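Local coordinates for protein thiamine-monophosphate kinase (Stenotrophomonas maltophilia, PDB 6XEP) that probably catalyses the magnesium- and ATP-dependent phosphorylation of thiamine monophosphate to thiamine diphosphate, the active form of vitamin B1, at residues 150-155 and 236-241; 217-222 and 281-286; 156-161 and 305-310. All blocks are in the same frame, centred on the assembly; numbering follows the deposited sequence. Where two conformers were deposited one is given.

Contact 1: residues 150-155 and 236-241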
loop_
_atom_site.group_PDB
_atom_site.type_symbol
_atom_site.label_atom_id
_atom_site.label_comp_id
_atom_site.label_asym_id
_atom_site.label_seq_id
_atom_site.Cartn_x
_atom_site.Cartn_y
_atom_site.Cartn_z
ATOM N N ALA A 150 -16.500 -5.374 -14.418
ATOM C CA ALA A 150 -15.222 -4.689 -14.578
ATOM C C ALA A 150 -14.955 -4.387 -16.045
ATOM O O ALA A 150 -15.251 -5.195 -16.927
ATOM C CB ALA A 150 -14.079 -5.533 -14.010
ATOM N N LEU A 151 -14.426 -3.198 -16.311
ATOM C CA LEU A 151 -13.931 -2.887 -17.637
ATOM C C LEU A 151 -12.558 -3.515 -17.827
ATOM O O LEU A 151 -11.758 -3.618 -16.885
ATOM C CB LEU A 151 -13.818 -1.378 -17.848
ATOM C CG LEU A 151 -15.117 -0.586 -17.699
ATOM C CD1 LEU A 151 -14.778 0.890 -17.622
ATOM C CD2 LEU A 151 -15.994 -0.886 -18.888
ATOM N N ARG A 152 -12.278 -3.884 -19.066
ATOM C CA ARG A 152 -11.071 -4.628 -19.406
ATOM C C ARG A 152 -10.404 -3.996 -20.618
ATOM O O ARG A 152 -11.024 -3.234 -21.362
ATOM C CB ARG A 152 -11.385 -6.100 -19.697
ATOM C CG ARG A 152 -11.902 -6.877 -18.487
ATOM C CD ARG A 152 -12.272 -8.287 -18.896
ATOM N NE ARG A 152 -11.127 -9.005 -19.459
ATOM C CZ ARG A 152 -10.265 -9.732 -18.749
ATOM N NH1 ARG A 152 -10.397 -9.842 -17.431
ATOM N NH2 ARG A 152 -9.260 -10.360 -19.355
ATOM N N ARG A 153 -9.121 -4.314 -20.797
ATOM C CA ARG A 153 -8.344 -3.818 -21.928
ATOM C C ARG A 153 -8.393 -4.726 -23.147
ATOM O O ARG A 153 -7.945 -4.310 -24.224
ATOM C CB ARG A 153 -6.880 -3.638 -21.523
ATOM C CG ARG A 153 -6.642 -2.679 -20.366
ATOM C CD ARG A 153 -5.178 -2.682 -19.949
ATOM N NE ARG A 153 -4.925 -1.704 -18.888
ATOM C CZ ARG A 153 -3.717 -1.391 -18.437
ATOM N NH1 ARG A 153 -2.644 -1.980 -18.946
ATOM N NH2 ARG A 153 -3.578 -0.482 -17.474
ATOM N N ASP A 154 -8.904 -5.951 -23.013
ATOM C CA ASP A 154 -8.729 -6.971 -24.039
ATOM C C ASP A 154 -9.988 -7.222 -24.862
ATOM O O ASP A 154 -10.028 -8.181 -25.644
ATOM C CB ASP A 154 -8.237 -8.283 -23.404
ATOM C CG ASP A 154 -9.260 -8.909 -22.466
ATOM O OD1 ASP A 154 -10.175 -8.204 -22.014
ATOM O OD2 ASP A 154 -9.149 -10.116 -22.166
ATOM N N ARG A 155 -10.995 -6.357 -24.773
ATOM C CA ARG A 155 -12.270 -6.654 -25.410
ATOM C C ARG A 155 -12.658 -5.644 -26.484
ATOM O O ARG A 155 -13.832 -5.570 -26.857
ATOM C CB ARG A 155 -13.367 -6.774 -24.351
ATOM C CG ARG A 155 -13.143 -7.995 -23.461
ATOM C CD ARG A 155 -14.308 -8.298 -22.551
ATOM N NE ARG A 155 -14.121 -9.583 -21.880
ATOM C CZ ARG A 155 -14.679 -9.911 -20.718
ATOM N NH1 ARG A 155 -15.450 -9.039 -20.075
ATOM N NH2 ARG A 155 -14.445 -11.107 -20.189
ATOM N N ALA A 236 -4.771 -2.335 -27.927
ATOM C CA ALA A 236 -4.541 -2.984 -29.213
ATOM C C ALA A 236 -3.902 -4.355 -29.023
ATOM O O ALA A 236 -4.325 -5.352 -29.631
ATOM C CB ALA A 236 -3.648 -2.086 -30.073
ATOM N N ALA A 237 -2.871 -4.421 -28.176
ATOM C CA ALA A 237 -2.166 -5.678 -27.952
ATOM C C ALA A 237 -3.059 -6.697 -27.249
ATOM O O ALA A 237 -3.201 -7.832 -27.707
ATOM C CB ALA A 237 -0.894 -5.417 -27.143
ATOM N N ARG A 238 -3.703 -6.298 -26.148
ATOM C CA ARG A 238 -4.510 -7.251 -25.397
ATOM C C ARG A 238 -5.727 -7.716 -26.186
ATOM O O ARG A 238 -6.141 -8.871 -26.047
ATOM C CB ARG A 238 -4.924 -6.619 -24.054
ATOM C CG ARG A 238 -3.722 -6.249 -23.182
ATOM C CD ARG A 238 -3.286 -7.407 -22.298
ATOM N NE ARG A 238 -4.300 -7.612 -21.268
ATOM C CZ ARG A 238 -5.147 -8.634 -21.248
ATOM N NH1 ARG A 238 -5.072 -9.571 -22.177
ATOM N NH2 ARG A 238 -6.059 -8.726 -20.289
ATOM N N SER A 239 -6.296 -6.856 -27.039
ATOM C CA SER A 239 -7.462 -7.215 -27.838
ATOM C C SER A 239 -7.100 -7.867 -29.175
ATOM O O SER A 239 -8.005 -8.320 -29.875
ATOM C CB SER A 239 -8.341 -5.974 -28.104
ATOM O OG SER A 239 -8.774 -5.356 -26.882
ATOM N N ASN A 240 -5.817 -7.922 -29.540
ATOM C CA ASN A 240 -5.363 -8.519 -30.811
ATOM C C ASN A 240 -5.952 -7.792 -32.025
ATOM O O ASN A 240 -6.458 -8.415 -32.972
ATOM C CB ASN A 240 -5.692 -10.020 -30.872
ATOM C CG ASN A 240 -4.976 -10.746 -32.024
ATOM O OD1 ASN A 240 -3.830 -10.438 -32.360
ATOM N ND2 ASN A 240 -5.652 -11.732 -32.612
ATOM N N VAL A 241 -5.870 -6.456 -32.010
ATOM C CA VAL A 241 -6.448 -5.625 -33.068
ATOM C C VAL A 241 -5.500 -4.479 -33.380
ATOM O O VAL A 241 -4.565 -4.196 -32.634
ATOM C CB VAL A 241 -7.827 -5.054 -32.690
ATOM C CG1 VAL A 241 -8.830 -6.176 -32.445
ATOM C CG2 VAL A 241 -7.680 -4.115 -31.458
HETATM O O HOH W 1 -7.149 -11.680 -22.648
#

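Contact 2: residues 217-222 and 281-286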
loop_
_atom_site.group_PDB
_atom_site.type_symbol
_atom_site.label_atom_id
_atom_site.label_comp_id
_atom_site.label_asym_id
_atom_site.label_seq_id
_atom_site.Cartn_x
_atom_site.Cartn_y
_atom_site.Cartn_z
ATOM N N PHE A 217 -21.787 1.194 -21.947
ATOM C CA PHE A 217 -21.620 1.723 -23.302
ATOM C C PHE A 217 -20.402 1.179 -24.039
ATOM O O PHE A 217 -20.411 1.104 -25.270
ATOM C CB PHE A 217 -21.505 3.265 -23.289
ATOM C CG PHE A 217 -22.673 3.983 -22.639
ATOM C CD1 PHE A 217 -22.594 4.413 -21.319
ATOM C CD2 PHE A 217 -23.830 4.258 -23.355
ATOM C CE1 PHE A 217 -23.639 5.085 -20.725
ATOM C CE2 PHE A 217 -24.893 4.931 -22.754
ATOM C CZ PHE A 217 -24.794 5.343 -21.447
ATOM N N ALA A 218 -19.340 0.832 -23.325
ATOM C CA ALA A 218 -18.039 0.622 -23.938
ATOM C C ALA A 218 -17.690 -0.859 -23.977
ATOM O O ALA A 218 -18.276 -1.676 -23.267
ATOM C CB ALA A 218 -16.947 1.386 -23.178
ATOM N N HIS A 219 -16.718 -1.193 -24.819
ATOM C CA HIS A 219 -16.194 -2.549 -24.929
ATOM C C HIS A 219 -14.887 -2.742 -24.182
ATOM O O HIS A 219 -14.664 -3.805 -23.586
ATOM C CB HIS A 219 -15.976 -2.909 -26.402
ATOM C CG HIS A 219 -17.241 -3.184 -27.153
ATOM N ND1 HIS A 219 -17.330 -3.075 -28.525
ATOM C CD2 HIS A 219 -18.458 -3.595 -26.730
ATOM C CE1 HIS A 219 -18.556 -3.384 -28.912
ATOM N NE2 HIS A 219 -19.257 -3.717 -27.844
ATOM N N ALA A 220 -14.005 -1.749 -24.234
ATOM C CA ALA A 220 -12.695 -1.822 -23.605
ATOM C C ALA A 220 -12.309 -0.427 -23.150
ATOM O O ALA A 220 -12.781 0.573 -23.697
ATOM C CB ALA A 220 -11.644 -2.389 -24.564
ATOM N N ALA A 221 -11.445 -0.362 -22.143
ATOM C CA ALA A 221 -11.020 0.929 -21.625
ATOM C C ALA A 221 -9.629 0.809 -21.020
ATOM O O ALA A 221 -9.196 -0.268 -20.612
ATOM C CB ALA A 221 -12.008 1.464 -20.565
ATOM N N VAL A 222 -8.949 1.951 -20.930
ATOM C CA VAL A 222 -7.638 2.035 -20.300
ATOM C C VAL A 222 -7.497 3.462 -19.805
ATOM O O VAL A 222 -8.083 4.380 -20.374
ATOM C CB VAL A 222 -6.518 1.643 -21.302
ATOM C CG1 VAL A 222 -6.452 2.640 -22.472
ATOM C CG2 VAL A 222 -5.178 1.564 -20.608
ATOM N N THR A 281 -13.115 2.089 -26.163
ATOM C CA THR A 281 -13.678 1.756 -27.457
ATOM C C THR A 281 -15.140 1.374 -27.261
ATOM O O THR A 281 -15.529 0.880 -26.191
ATOM C CB THR A 281 -12.891 0.618 -28.157
ATOM O OG1 THR A 281 -13.347 -0.666 -27.705
ATOM C CG2 THR A 281 -11.382 0.755 -27.918
ATOM N N ALA A 282 -15.944 1.652 -28.287
ATOM C CA ALA A 282 -17.380 1.418 -28.254
ATOM C C ALA A 282 -17.875 1.113 -29.661
ATOM O O ALA A 282 -17.313 1.590 -30.651
ATOM C CB ALA A 282 -18.150 2.630 -27.696
ATOM N N ALA A 283 -18.940 0.321 -29.741
ATOM C CA ALA A 283 -19.577 0.070 -31.026
ATOM C C ALA A 283 -19.975 1.388 -31.683
ATOM O O ALA A 283 -20.351 2.348 -31.007
ATOM C CB ALA A 283 -20.808 -0.825 -30.838
ATOM N N ALA A 284 -19.907 1.421 -33.026
ATOM C CA ALA A 284 -20.203 2.660 -33.754
ATOM C C ALA A 284 -21.618 3.164 -33.500
ATOM O O ALA A 284 -21.881 4.371 -33.620
ATOM C CB ALA A 284 -19.986 2.462 -35.253
ATOM N N ASP A 285 -22.551 2.274 -33.164
ATOM C CA ASP A 285 -23.918 2.724 -32.945
ATOM C C ASP A 285 -24.131 3.348 -31.567
ATOM O O ASP A 285 -25.264 3.742 -31.258
ATOM C CB ASP A 285 -24.904 1.567 -33.199
ATOM C CG ASP A 285 -24.788 0.431 -32.191
ATOM O OD1 ASP A 285 -25.588 -0.523 -32.284
ATOM O OD2 ASP A 285 -23.929 0.478 -31.305
ATOM N N GLN A 286 -23.079 3.487 -30.761
ATOM C CA GLN A 286 -23.143 4.194 -29.489
ATOM C C GLN A 286 -22.829 5.689 -29.613
ATOM O O GLN A 286 -22.734 6.366 -28.589
ATOM C CB GLN A 286 -22.185 3.563 -28.473
ATOM C CG GLN A 286 -22.505 2.117 -28.129
ATOM C CD GLN A 286 -23.899 1.953 -27.589
ATOM O OE1 GLN A 286 -24.255 2.546 -26.571
ATOM N NE2 GLN A 286 -24.714 1.163 -28.280
HETATM O O HOH W 2 -20.061 -0.697 -27.293
#

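Contact 3: residues 156-161 and 305-310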
loop_
_atom_site.group_PDB
_atom_site.type_symbol
_atom_site.label_atom_id
_atom_site.label_comp_id
_atom_site.label_asym_id
_atom_site.label_seq_id
_atom_site.Cartn_x
_atom_site.Cartn_y
_atom_site.Cartn_z
ATOM N N ALA A 156 -11.704 -4.892 -27.020
ATOM C CA ALA A 156 -12.014 -4.061 -28.177
ATOM C C ALA A 156 -12.465 -4.949 -29.334
ATOM O O ALA A 156 -11.981 -6.069 -29.495
ATOM C CB ALA A 156 -10.796 -3.232 -28.577
ATOM N N GLN A 157 -13.424 -4.462 -30.124
ATOM C CA GLN A 157 -14.000 -5.214 -31.228
ATOM C C GLN A 157 -13.698 -4.516 -32.542
ATOM O O GLN A 157 -13.663 -3.286 -32.607
ATOM C CB GLN A 157 -15.521 -5.358 -31.071
ATOM C CG GLN A 157 -15.919 -6.149 -29.841
ATOM C CD GLN A 157 -15.370 -7.551 -29.880
ATOM O OE1 GLN A 157 -15.613 -8.297 -30.836
ATOM N NE2 GLN A 157 -14.617 -7.925 -28.847
ATOM N N LEU A 158 -13.495 -5.311 -33.593
ATOM C CA LEU A 158 -13.335 -4.743 -34.923
ATOM C C LEU A 158 -14.512 -3.834 -35.250
ATOM O O LEU A 158 -15.669 -4.167 -34.966
ATOM C CB LEU A 158 -13.216 -5.869 -35.963
ATOM C CG LEU A 158 -12.012 -6.805 -35.792
ATOM C CD1 LEU A 158 -11.926 -7.804 -36.939
ATOM C CD2 LEU A 158 -10.708 -6.031 -35.683
ATOM N N GLY A 159 -14.215 -2.678 -35.843
ATOM C CA GLY A 159 -15.232 -1.690 -36.133
ATOM C C GLY A 159 -15.557 -0.711 -35.016
ATOM O O GLY A 159 -16.313 0.242 -35.259
ATOM N N ASP A 160 -15.009 -0.889 -33.810
ATOM C CA ASP A 160 -15.277 0.054 -32.725
ATOM C C ASP A 160 -14.755 1.450 -33.066
ATOM O O ASP A 160 -13.734 1.607 -33.741
ATOM C CB ASP A 160 -14.607 -0.398 -31.424
ATOM C CG ASP A 160 -15.357 -1.506 -30.711
ATOM O OD1 ASP A 160 -16.442 -1.917 -31.187
ATOM O OD2 ASP A 160 -14.851 -1.960 -29.657
ATOM N N ASP A 161 -15.451 2.468 -32.566
ATOM C CA ASP A 161 -14.852 3.791 -32.436
ATOM C C ASP A 161 -13.914 3.812 -31.230
ATOM O O ASP A 161 -14.135 3.116 -30.240
ATOM C CB ASP A 161 -15.917 4.872 -32.235
ATOM C CG ASP A 161 -16.861 5.012 -33.411
ATOM O OD1 ASP A 161 -16.393 4.891 -34.560
ATOM O OD2 ASP A 161 -18.075 5.276 -33.185
ATOM N N GLY A 305 -10.704 7.881 -33.302
ATOM C CA GLY A 305 -10.143 6.819 -34.121
ATOM C C GLY A 305 -11.052 5.620 -34.205
ATOM O O GLY A 305 -12.243 5.699 -33.895
ATOM N N ARG A 306 -10.462 4.496 -34.617
ATOM C CA ARG A 306 -11.230 3.294 -34.903
ATOM C C ARG A 306 -10.366 2.063 -34.661
ATOM O O ARG A 306 -9.131 2.121 -34.731
ATOM C CB ARG A 306 -11.738 3.275 -36.350
ATOM C CG ARG A 306 -10.612 3.153 -37.346
ATOM C CD ARG A 306 -11.011 3.543 -38.758
ATOM N NE ARG A 306 -9.819 3.661 -39.603
ATOM C CZ ARG A 306 -9.244 2.645 -40.242
ATOM N NH1 ARG A 306 -9.755 1.426 -40.156
ATOM N NH2 ARG A 306 -8.161 2.849 -40.982
ATOM N N ILE A 307 -11.038 0.953 -34.347
ATOM C CA ILE A 307 -10.414 -0.358 -34.182
ATOM C C ILE A 307 -10.611 -1.122 -35.478
ATOM O O ILE A 307 -11.710 -1.100 -36.046
ATOM C CB ILE A 307 -11.040 -1.112 -32.990
ATOM C CG1 ILE A 307 -10.781 -0.362 -31.684
ATOM C CG2 ILE A 307 -10.499 -2.559 -32.919
ATOM C CD1 ILE A 307 -9.333 -0.364 -31.247
ATOM N N ALA A 308 -9.553 -1.792 -35.963
ATOM C CA ALA A 308 -9.594 -2.416 -37.279
ATOM C C ALA A 308 -8.700 -3.650 -37.297
ATOM O O ALA A 308 -7.905 -3.888 -36.378
ATOM C CB ALA A 308 -9.139 -1.454 -38.383
ATOM N N ASP A 309 -8.854 -4.430 -38.366
ATOM C CA ASP A 309 -7.985 -5.573 -38.617
ATOM C C ASP A 309 -6.528 -5.122 -38.663
ATOM O O ASP A 309 -6.218 -4.032 -39.144
ATOM C CB ASP A 309 -8.373 -6.218 -39.951
ATOM C CG ASP A 309 -7.770 -7.595 -40.141
ATOM O OD1 ASP A 309 -7.209 -8.132 -39.166
ATOM O OD2 ASP A 309 -7.884 -8.117 -41.279
ATOM N N GLY A 310 -5.626 -5.987 -38.184
ATOM C CA GLY A 310 -4.199 -5.682 -38.171
ATOM C C GLY A 310 -3.612 -5.715 -36.769
ATOM O O GLY A 310 -4.168 -6.360 -35.868
HETATM O O HOH W 3 -14.460 6.551 -35.438
#

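Contact 1: residues 150-155 and 236-241
Arg-238 lays one face of its guanidinium over the CB of Asp-154, with Arg-238 NH1 3.6 Å from Asp-154 CB. The arginine chain folds back to do this, chi2 of -88° bending CD round. The carboxylate and guanidinium planes stand 47° apart, and the salt bridge between Asp-154 OD2 and Arg-238 NH2 is long, 3.9 Å. A water spans the pair, donating to Asp-154 OD2 and accepting from Arg-238 NH1 at 3.0 Å. Arg-152 grips the same carboxylate side-on, NE to Asp-154 OD1 and NH2 to Asp-154 OD2, the latter 2.8 Å and nearly straight. An aspartate suits this salt-bridge network, since the NH2 atoms of Arg-152 and Arg-238 lie 3.7 Å apart and its charge would offset their repulsion. Alongside, helix 228-239 ends in a Schellman motif, Asn-240 having positive phi. In its last turn, the small side chain of Ser-239 lets its OG come within 3.0 Å of Arg-153 O and accept the backbone N-H of Ala-156. Arg-152 NH2 also salt-bridges Asp-36 of the second subunit; Arg-238 NE has its strongest polar partner in Asp-37 of that subunit, a predicted magnesium ligand. Arg-153, a predicted ATP ligand, sends its guanidinium away from the helix end.

Contact 2: residues 217-222 and 281-286
His-219 and Ala-220 meet Thr-281 where edge strand 220-224 pairs antiparallel with strand 277-282 in a mixed six-stranded sheet, Ala-220 and Thr-281 forming a hydrogen-bonded pair. His-219 N donates to Thr-281 O at 2.8 Å, almost straight, and Thr-281 N donates to Ala-220 O at 2.9 Å. Thr-281 places OG1 between its backbone N and carbonyl carbon (chi1 84°), from where it meets His-219 CB at 3.7 Å and bonds to the carboxylate of Asp-160. The ring of His-219 brings CE1 to 3.9 Å from Ala-283 CB, while ND1 bonds to the same Asp-160 oxygen, OD2, as the threonine. A water above one face of this ring links the backbones, donating to Phe-217 O and accepting from Ala-283 N. Alanines suit the junction: Ala-218 CB can approach Thr-281 O to 3.4 Å, and Ala-282 CB rests near Phe-217 O. At the periphery Gln-286, its CD swung round by chi2 of -58°, crosses Phe-217 at about a right angle and sets OE1 in the ring plane, 3.7 Å from Phe-217 CD2. Its NE2 turns to Asp-285 OD2 next door. Phe-217 and Ala-282 pack on helix 287-297, Val-222 lies against helix 228-239, and strand 277-282 separates strand 220-224 from strand 161-165.

Contact 3: residues 156-161 and 305-310
A type II beta turn from Gln-157 to Asp-160 leads into strand 161-165 and docks on Ile-307 of the antiparallel strand 301-308. Gly-159 takes the third position, where its positive phi (86°) favours glycine because a CB would press on the preceding carbonyl. Its N-H reaches Ile-307 O at 3.0 Å from above the carbonyl plane; in return Ile-307 N donates to Asp-160 O at 2.8 Å. Asp-161 and Arg-306 follow as a non-hydrogen-bonded pair, and Arg-306 CA makes a CA-H...O contact with Asp-160 O.

Ile-307 points its branched side chain at the turn. Its CG2, anti to the backbone N, meets Gln-157 O at 3.3 Å; CG1 lies alongside Asp-160 CB at 3.8 Å, and CD1 reaches Ala-156 CB. Leu-158 lays CD2 across the backbone of Ala-308, 3.5 Å from its carbonyl carbon. Asp-160 braces the turn: Gln-157 N donates to Asp-160 OD2 at 2.9 Å, from above the carboxylate plane, and the same oxygen is also hydrogen-bonded to Thr-281 OG1 and His-219 ND1. A water donates to both Asp-161 OD1 and Gly-305 O, while Asp-161 OD2 pairs with Arg-287 at the start of helix 287-297. Beyond the contact, strand 242-245 flanks 301-308, strand 277-282 flanks 161-165, and Val-241 packs on both Leu-158 and Ile-307.

In the fold
From the N terminus, the chain leaves strand 136-145 and runs through 150-155 straight into 156-161, so contacts 1 and 3 begin on one connecting loop. Contact 1 closes when helix 228-239 ends; contact 2 has opened shortly before, at 217-222, and closes at 281-286, so these two cross. Contact 3 closes last, at 305-310: contact 2 is nested inside its loop, and contact 1 crosses it. Contacts 2 and 3 tie strands of the six-stranded sheet in the PurM-like C-terminal domain, meeting where Ala-282 O accepts Asp-161 N. Contact 1 fastens the loop to the adjoining helix, with Arg-152 O bonding to Ala-221 N of contact 2.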